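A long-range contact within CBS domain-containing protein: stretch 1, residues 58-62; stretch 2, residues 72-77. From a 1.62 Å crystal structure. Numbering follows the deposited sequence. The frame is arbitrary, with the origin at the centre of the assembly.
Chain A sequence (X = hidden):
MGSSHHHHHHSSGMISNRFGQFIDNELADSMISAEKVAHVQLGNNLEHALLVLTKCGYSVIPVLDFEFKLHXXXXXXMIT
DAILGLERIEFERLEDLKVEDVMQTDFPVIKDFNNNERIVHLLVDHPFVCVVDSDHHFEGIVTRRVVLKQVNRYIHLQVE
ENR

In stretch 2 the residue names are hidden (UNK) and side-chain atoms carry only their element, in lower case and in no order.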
# COMPACT_ATOMS: atom_id res chain seq x y z
N TYR A 58 0.80 -5.71 -5.27
CA TYR A 58 0.57 -5.57 -3.84
C TYR A 58 1.81 -4.97 -3.19
O TYR A 58 2.93 -5.38 -3.50
CB TYR A 58 0.27 -6.93 -3.19
CG TYR A 58 -1.07 -7.50 -3.59
CD1 TYR A 58 -2.23 -7.06 -2.97
CD2 TYR A 58 -1.18 -8.46 -4.59
CE1 TYR A 58 -3.47 -7.56 -3.32
CE2 TYR A 58 -2.42 -8.98 -4.95
CZ TYR A 58 -3.56 -8.52 -4.31
OH TYR A 58 -4.81 -9.01 -4.65
N SER A 59 1.62 -4.03 -2.26
CA SER A 59 2.76 -3.44 -1.57
C SER A 59 3.28 -4.31 -0.43
O SER A 59 4.43 -4.14 -0.00
CB SER A 59 2.41 -2.04 -1.06
OG SER A 59 1.56 -2.10 0.06
N VAL A 60 2.46 -5.22 0.08
CA VAL A 60 2.85 -6.18 1.11
C VAL A 60 2.38 -7.55 0.64
O VAL A 60 1.23 -7.68 0.20
CB VAL A 60 2.23 -5.85 2.48
CG1 VAL A 60 2.60 -6.90 3.51
CG2 VAL A 60 2.65 -4.46 2.95
N ILE A 61 3.25 -8.56 0.74
CA ILE A 61 2.88 -9.91 0.29
C ILE A 61 3.19 -10.92 1.38
O ILE A 61 4.07 -10.70 2.23
CB ILE A 61 3.58 -10.30 -1.02
CG1 ILE A 61 5.11 -10.29 -0.87
CG2 ILE A 61 3.12 -9.40 -2.17
CD1 ILE A 61 5.87 -10.73 -2.13
N PRO A 62 2.50 -12.05 1.38
CA PRO A 62 2.77 -13.08 2.39
C PRO A 62 4.05 -13.84 2.11
O PRO A 62 4.50 -13.96 0.96
CB PRO A 62 1.55 -14.01 2.28
CG PRO A 62 0.99 -13.76 0.91
CD PRO A 62 1.25 -12.30 0.64
N UNK A 72 4.86 -14.92 7.47
CA UNK A 72 5.20 -13.52 7.63
C UNK A 72 4.66 -12.69 6.49
O UNK A 72 4.03 -13.20 5.56
N UNK A 73 4.91 -11.39 6.60
CA UNK A 73 4.54 -10.40 5.60
C UNK A 73 5.78 -9.59 5.28
O UNK A 73 6.57 -9.29 6.18
c UNK A 73 3.42 -9.48 6.11
c UNK A 73 1.43 -10.63 5.16
c UNK A 73 2.07 -10.12 6.44
c UNK A 73 1.17 -9.11 7.14
N UNK A 74 5.96 -9.25 4.01
CA UNK A 74 7.15 -8.52 3.59
C UNK A 74 6.78 -7.42 2.60
O UNK A 74 5.86 -7.57 1.79
c UNK A 74 7.78 -10.06 1.67
c UNK A 74 8.22 -9.48 3.01
c UNK A 74 10.71 -9.75 2.52
c UNK A 74 9.58 -8.78 2.89
N UNK A 75 7.51 -6.31 2.68
CA UNK A 75 7.31 -5.16 1.82
C UNK A 75 8.65 -4.65 1.33
O UNK A 75 9.71 -4.99 1.86
c UNK A 75 6.59 -4.03 2.55
o UNK A 75 7.45 -3.47 3.53
N UNK A 76 8.60 -3.79 0.31
CA UNK A 76 9.82 -3.15 -0.17
C UNK A 76 10.48 -2.30 0.91
O UNK A 76 11.72 -2.22 0.96
c UNK A 76 9.52 -2.30 -1.40
N UNK A 77 9.69 -1.65 1.78
CA UNK A 77 10.29 -0.82 2.81
C UNK A 77 11.07 -1.66 3.81
O UNK A 77 12.15 -1.27 4.26
c UNK A 77 9.22 0.00 3.53
O HOH W 1 6.39 -2.72 -1.05

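Position 72 has backbone atoms alone and no side-chain atom. Its phi/psi of -172/178 is a nearly fully extended conformation. Its carbonyl O lies 3.4 Å from CA of Pro62, in a CA-H...O contact. An ideal CB built here would find nothing of stretch 1 within 5.5 Å, so the absence of a side chain is read from the atoms and not from crowding by stretch 1. The residue is Gly72.

Position 73 carries four carbons, forked at the second. The first carbon, CB, is 3.8 Å from CG1 of Val60. One terminal carbon comes to 3.9 Å from CA of Pro62. The backbone CA also faces stretch 1, at 3.4 Å from O of Ile61. Four carbons with the fork at the second make leucine, so this is Leu73. Chi1 is m and chi2 is t, and the carbon near Pro62 is CD2. It is also 4.4 Å from CB of Pro62.

Position 74 again carries four carbons, but the fork is at the first. One arm is two carbons long and the other is a single carbon. The short arm lies 3.7 Å from CG1 of Ile61. The backbone N and O both bond to Ile61. A fork at CB with unequal arms is isoleucine, so this is Ile74. The short arm is CG2, and both chi angles are t.

Position 75 has one carbon followed by one oxygen. The carbon, CB, is 3.3 Å from O of Ser59 and 4.0 Å from CG2 of Val60. A single carbon ending in an oxygen is serine, so this is Ser75. Its chi1 is p. It sits at the N-cap of the helix that follows, and OG caps a backbone N just past the stretch.

Position 76 has one side-chain carbon and nothing beyond it. The CA-to-CB bond points sideways, and CB stays 5.6 Å from O of Ser59. The link to stretch 1 runs through a water instead. The water donates to O of Ser59 at 2.6 Å and accepts from N of position 76 at 2.8 Å. A lone CB is alanine, so this is Ala76.

Position 77 also has a single side-chain carbon. It makes no contact with stretch 1. It is Ala77, in the helix.

The contact is an antiparallel strand pairing. Ile61 and Ile74 form its hydrogen-bonded pair. Ile61 N donates to Ile74 O at 3.0 Å, and Ile74 N donates to Ile61 O at 3.0 Å. At 165° and 157°, both bonds are close to straight. CA-H...O contacts flank this pair, including Val60 CA to Ile74 O at 3.4 Å. Side chains alternate across the sheet. Val60, Pro62, Leu73 and Ser75 share one face, while Ile61 and Ile74 pack together on the other. Beyond the strands, the water joins Ser59 to the start of the helix. Together the two stretches bury 311 Å².

Stretch 2 (72-77) GLISAA
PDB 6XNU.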